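Cytosolic malate dehydrogenase (Trichomonas vaginalis, PDB 4UUO) probably catalyses the reversible, NAD-dependent oxidation of L-malate to oxaloacetate in the cytosol. Local coordinates at residues M161-F169 against K210-F220. Residues are numbered along the deposited sequence; the frame is centred on the assembly and turned at random.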
ATOM      1  N   MET A 161      12.876   9.644  12.135  1.00101.62           N
ATOM      2  CA  MET A 161      13.221  10.320  13.383  1.00102.11           C
ATOM      3  C   MET A 161      12.025  10.394  14.325  1.00101.50           C
ATOM      4  O   MET A 161      12.137  10.080  15.507  1.00 96.88           O
ATOM      5  CB  MET A 161      13.748  11.731  13.108  1.00115.25           C
ATOM      6  CG  MET A 161      15.133  11.774  12.482  1.00122.93           C
ATOM      7  SD  MET A 161      15.671  13.454  12.113  1.00 99.36           S
ATOM      8  CE  MET A 161      15.646  14.204  13.725  1.00 83.96           C
ATOM      9  N   VAL A 162      10.885  10.830  13.800  1.00109.78           N
ATOM     10  CA  VAL A 162       9.652  10.872  14.579  1.00103.88           C
ATOM     11  C   VAL A 162       9.321   9.493  15.147  1.00 96.89           C
ATOM     12  O   VAL A 162       9.087   9.346  16.343  1.00 97.23           O
ATOM     13  CB  VAL A 162       8.474  11.377  13.725  1.00 98.49           C
ATOM     14  CG1 VAL A 162       7.153  11.078  14.404  1.00 75.69           C
ATOM     15  CG2 VAL A 162       8.625  12.862  13.448  1.00111.29           C
ATOM     16  N   GLY A 163       9.322   8.484  14.282  1.00104.92           N
ATOM     17  CA  GLY A 163       9.062   7.117  14.695  1.00108.20           C
ATOM     18  C   GLY A 163      10.016   6.597  15.757  1.00105.04           C
ATOM     19  O   GLY A 163       9.594   5.952  16.716  1.00100.10           O
ATOM     20  N   ALA A 164      11.305   6.882  15.588  1.00109.41           N
ATOM     21  CA  ALA A 164      12.327   6.408  16.518  1.00 98.40           C
ATOM     22  C   ALA A 164      12.237   7.106  17.878  1.00109.71           C
ATOM     23  O   ALA A 164      12.434   6.475  18.920  1.00105.64           O
ATOM     24  CB  ALA A 164      13.715   6.596  15.919  1.00 95.94           C
ATOM     25  N   LEU A 165      11.946   8.405  17.860  1.00103.91           N
ATOM     26  CA  LEU A 165      11.790   9.180  19.089  1.00 93.87           C
ATOM     27  C   LEU A 165      10.476   8.843  19.780  1.00107.99           C
ATOM     28  O   LEU A 165      10.361   8.927  21.006  1.00106.23           O
ATOM     29  CB  LEU A 165      11.851  10.679  18.797  1.00100.79           C
ATOM     30  CG  LEU A 165      13.220  11.271  18.480  1.00110.90           C
ATOM     31  CD1 LEU A 165      13.083  12.747  18.148  1.00120.66           C
ATOM     32  CD2 LEU A 165      14.165  11.060  19.650  1.00109.79           C
ATOM     33  N   ALA A 166       9.477   8.481  18.983  1.00102.68           N
ATOM     34  CA  ALA A 166       8.193   8.070  19.526  1.00105.77           C
ATOM     35  C   ALA A 166       8.391   6.840  20.397  1.00109.41           C
ATOM     36  O   ALA A 166       7.948   6.797  21.543  1.00 93.60           O
ATOM     37  CB  ALA A 166       7.201   7.783  18.408  1.00 94.31           C
ATOM     38  N   ALA A 167       9.094   5.856  19.841  1.00115.01           N
ATOM     39  CA  ALA A 167       9.309   4.569  20.494  1.00105.07           C
ATOM     40  C   ALA A 167      10.254   4.664  21.691  1.00117.34           C
ATOM     41  O   ALA A 167      10.111   3.913  22.655  1.00124.99           O
ATOM     42  CB  ALA A 167       9.837   3.566  19.489  1.00 93.28           C
ATOM     43  N   LYS A 168      11.221   5.578  21.621  1.00120.88           N
ATOM     44  CA  LYS A 168      12.164   5.797  22.718  1.00106.86           C
ATOM     45  C   LYS A 168      11.447   6.334  23.953  1.00117.16           C
ATOM     46  O   LYS A 168      11.686   5.869  25.066  1.00129.95           O
ATOM     47  CB  LYS A 168      13.270   6.767  22.292  1.00113.05           C
ATOM     48  CG  LYS A 168      14.478   6.819  23.225  1.00114.06           C
ATOM     49  CD  LYS A 168      15.422   5.648  22.982  1.00112.91           C
ATOM     50  CE  LYS A 168      16.736   5.819  23.727  1.00110.05           C
ATOM     51  NZ  LYS A 168      16.532   5.917  25.198  1.00127.23           N
ATOM     52  N   PHE A 169      10.568   7.313  23.750  1.00121.67           N
ATOM     53  CA  PHE A 169       9.817   7.920  24.850  1.00117.13           C
ATOM     54  C   PHE A 169       8.550   7.129  25.190  1.00125.24           C
ATOM     55  O   PHE A 169       7.854   7.448  26.153  1.00134.99           O
ATOM     56  CB  PHE A 169       9.444   9.368  24.516  1.00121.49           C
ATOM     57  CG  PHE A 169      10.616  10.318  24.500  1.00140.30           C
ATOM     58  CD1 PHE A 169      10.999  10.989  25.653  1.00141.45           C
ATOM     59  CD2 PHE A 169      11.325  10.552  23.331  1.00132.21           C
ATOM     60  CE1 PHE A 169      12.072  11.867  25.639  1.00139.88           C
ATOM     61  CE2 PHE A 169      12.396  11.427  23.312  1.00125.96           C
ATOM     62  CZ  PHE A 169      12.770  12.085  24.467  1.00130.32           C
ATOM     63  N   LYS A 210      16.381  15.808  27.567  1.00152.78           N
ATOM     64  CA  LYS A 210      15.801  14.600  28.150  1.00143.52           C
ATOM     65  C   LYS A 210      16.605  13.369  27.725  1.00141.95           C
ATOM     66  O   LYS A 210      16.644  12.360  28.435  1.00129.44           O
ATOM     67  CB  LYS A 210      14.334  14.446  27.740  1.00123.94           C
ATOM     68  CG  LYS A 210      13.349  15.150  28.653  1.00123.71           C
ATOM     69  CD  LYS A 210      13.259  14.440  30.000  1.00142.97           C
ATOM     70  CE  LYS A 210      12.206  15.064  30.912  1.00137.67           C
ATOM     71  NZ  LYS A 210      12.189  14.425  32.259  1.00134.01           N
ATOM     72  N   LEU A 211      17.237  13.462  26.556  1.00132.04           N
ATOM     73  CA  LEU A 211      18.155  12.432  26.077  1.00130.09           C
ATOM     74  C   LEU A 211      19.566  13.005  25.927  1.00138.18           C
ATOM     75  O   LEU A 211      19.727  14.197  25.652  1.00127.18           O
ATOM     76  CB  LEU A 211      17.673  11.847  24.745  1.00128.80           C
ATOM     77  CG  LEU A 211      16.511  10.854  24.805  1.00118.37           C
ATOM     78  CD1 LEU A 211      16.262  10.247  23.429  1.00 96.63           C
ATOM     79  CD2 LEU A 211      16.779   9.769  25.842  1.00103.56           C
ATOM     80  N   PRO A 212      20.592  12.156  26.112  1.00147.44           N
ATOM     81  CA  PRO A 212      22.001  12.573  26.057  1.00142.97           C
ATOM     82  C   PRO A 212      22.424  13.146  24.703  1.00142.76           C
ATOM     83  O   PRO A 212      21.924  12.721  23.659  1.00139.06           O
ATOM     84  CB  PRO A 212      22.761  11.275  26.348  1.00135.06           C
ATOM     85  CG  PRO A 212      21.794  10.423  27.080  1.00138.07           C
ATOM     86  CD  PRO A 212      20.463  10.733  26.475  1.00144.55           C
ATOM     87  N   LYS A 213      23.350  14.099  24.735  1.00138.66           N
ATOM     88  CA  LYS A 213      23.854  14.734  23.524  1.00129.85           C
ATOM     89  C   LYS A 213      24.658  13.744  22.685  1.00136.04           C
ATOM     90  O   LYS A 213      24.633  13.801  21.457  1.00143.16           O
ATOM     91  CB  LYS A 213      24.707  15.956  23.883  1.00139.98           C
ATOM     92  CG  LYS A 213      25.152  16.808  22.700  1.00135.39           C
ATOM     93  CD  LYS A 213      25.818  18.101  23.170  1.00121.51           C
ATOM     94  CE  LYS A 213      26.539  18.822  22.034  1.00125.12           C
ATOM     95  NZ  LYS A 213      25.648  19.152  20.882  1.00126.89           N
ATOM     96  N   GLU A 214      25.362  12.831  23.348  1.00143.29           N
ATOM     97  CA  GLU A 214      26.142  11.816  22.646  1.00148.21           C
ATOM     98  C   GLU A 214      25.230  10.853  21.897  1.00143.48           C
ATOM     99  O   GLU A 214      25.573  10.363  20.821  1.00145.58           O
ATOM    100  CB  GLU A 214      27.030  11.040  23.620  1.00164.42           C
ATOM    101  CG  GLU A 214      27.863   9.949  22.960  1.00169.65           C
ATOM    102  CD  GLU A 214      28.680   9.150  23.956  1.00180.15           C
ATOM    103  OE1 GLU A 214      28.644   9.480  25.161  1.00185.84           O
ATOM    104  OE2 GLU A 214      29.357   8.188  23.533  1.00180.60           O
ATOM    105  N   TYR A 215      24.066  10.587  22.476  1.00146.07           N
ATOM    106  CA  TYR A 215      23.086   9.707  21.851  1.00134.77           C
ATOM    107  C   TYR A 215      22.466  10.361  20.621  1.00123.63           C
ATOM    108  O   TYR A 215      22.649   9.886  19.503  1.00119.93           O
ATOM    109  CB  TYR A 215      21.993   9.321  22.851  1.00117.18           C
ATOM    110  CG  TYR A 215      20.883   8.497  22.246  1.00110.86           C
ATOM    111  CD1 TYR A 215      21.139   7.243  21.705  1.00112.66           C
ATOM    112  CD2 TYR A 215      19.577   8.969  22.216  1.00117.74           C
ATOM    113  CE1 TYR A 215      20.127   6.483  21.144  1.00112.24           C
ATOM    114  CE2 TYR A 215      18.557   8.216  21.660  1.00126.46           C
ATOM    115  CZ  TYR A 215      18.837   6.974  21.127  1.00125.95           C
ATOM    116  OH  TYR A 215      17.826   6.221  20.574  1.00130.03           O
ATOM    117  N   LEU A 216      21.743  11.458  20.845  1.00131.75           N
ATOM    118  CA  LEU A 216      21.010  12.160  19.793  1.00118.47           C
ATOM    119  C   LEU A 216      21.904  12.566  18.625  1.00116.42           C
ATOM    120  O   LEU A 216      21.508  12.485  17.459  1.00105.28           O
ATOM    121  CB  LEU A 216      20.321  13.398  20.375  1.00 99.11           C
ATOM    122  CG  LEU A 216      19.261  13.095  21.435  1.00100.51           C
ATOM    123  CD1 LEU A 216      18.556  14.361  21.893  1.00 91.15           C
ATOM    124  CD2 LEU A 216      18.258  12.084  20.900  1.00106.89           C
ATOM    125  N   GLU A 217      23.118  12.992  18.954  1.00123.27           N
ATOM    126  CA  GLU A 217      24.059  13.473  17.955  1.00118.85           C
ATOM    127  C   GLU A 217      25.213  12.498  17.778  1.00121.25           C
ATOM    128  O   GLU A 217      26.353  12.900  17.560  1.00132.85           O
ATOM    129  CB  GLU A 217      24.580  14.855  18.347  1.00110.21           C
ATOM    130  CG  GLU A 217      23.476  15.875  18.595  1.00109.64           C
ATOM    131  CD  GLU A 217      24.014  17.233  18.998  1.00123.40           C
ATOM    132  OE1 GLU A 217      25.194  17.319  19.409  1.00119.81           O
ATOM    133  OE2 GLU A 217      23.250  18.218  18.901  1.00132.78           O
ATOM    134  N   GLY A 218      24.906  11.211  17.876  1.00125.92           N
ATOM    135  CA  GLY A 218      25.897  10.171  17.679  1.00129.54           C
ATOM    136  C   GLY A 218      25.236   8.881  17.247  1.00128.28           C
ATOM    137  O   GLY A 218      25.044   8.645  16.055  1.00133.00           O
ATOM    138  N   GLU A 219      24.881   8.051  18.226  1.00121.13           N
ATOM    139  CA  GLU A 219      24.206   6.783  17.975  1.00125.04           C
ATOM    140  C   GLU A 219      22.882   6.979  17.238  1.00126.03           C
ATOM    141  O   GLU A 219      22.610   6.301  16.244  1.00122.91           O
ATOM    142  CB  GLU A 219      23.965   6.038  19.293  1.00141.38           C
ATOM    143  CG  GLU A 219      23.151   4.755  19.152  1.00140.22           C
ATOM    144  CD  GLU A 219      22.837   4.103  20.489  1.00147.91           C
ATOM    145  OE1 GLU A 219      23.446   4.501  21.507  1.00158.28           O
ATOM    146  OE2 GLU A 219      21.980   3.194  20.521  1.00139.55           O
ATOM    147  N   PHE A 220      22.063   7.906  17.731  1.00117.90           N
ATOM    148  CA  PHE A 220      20.774   8.205  17.114  1.00119.55           C
ATOM    149  C   PHE A 220      20.944   8.703  15.683  1.00123.58           C
ATOM    150  O   PHE A 220      20.286   8.217  14.759  1.00110.46           O
ATOM    151  CB  PHE A 220      20.010   9.243  17.938  1.00112.14           C
ATOM    152  CG  PHE A 220      18.769   9.753  17.267  1.00116.59           C
ATOM    153  CD1 PHE A 220      17.566   9.077  17.402  1.00107.39           C
ATOM    154  CD2 PHE A 220      18.803  10.910  16.501  1.00114.45           C
ATOM    155  CE1 PHE A 220      16.421   9.540  16.785  1.00102.86           C
ATOM    156  CE2 PHE A 220      17.665  11.374  15.878  1.00123.11           C
ATOM    157  CZ  PHE A 220      16.469  10.690  16.024  1.00118.68           C
TER
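The carbonyl oxygen of Y215 takes two backbone N-H groups, from F220 at 2.7 Å (F220 N to Y215 O) and from G218 at 3.1 Å (G218 N to Y215 O), one from each side of the peptide plane. The bond to F220 spans five residues and belongs to a pi-type turn, a worked example of a local helix irregularity that places side chains: F220 CB sits over the centre of the Y215 ring, 4.0 Å above its plane. From there F220, its CG anti to the backbone N (chi1 171°), extends towards helix 161-169. Its far end meets three side chains spread over about one turn of that helix: CZ lies 3.9 Å from M161 CG, while CE1 approaches both A164 CB and, at 4.0 Å, L165 CD2. These helices belong to the alpha/beta C-terminal domain of the LDH/MDH fold, where M161 and L165 also pack on V179 of strand 176-182 and A164 neighbours Q56 of the second subunit. The axes of helix segments 161-169 and 213-220 come no closer than 13.4 Å, and most of the meeting is by the ends of larger side chains. K168 bends at chi2 (80°) and runs past Y215 in the opposite direction, its CE 3.5 Å from Y215 CZ. Beside it, L211 CD1 touches both K168 CG and F169 CE2, and F169 CZ is 4.0 Å from L211 CG; K210 CB meets that ring at its edge.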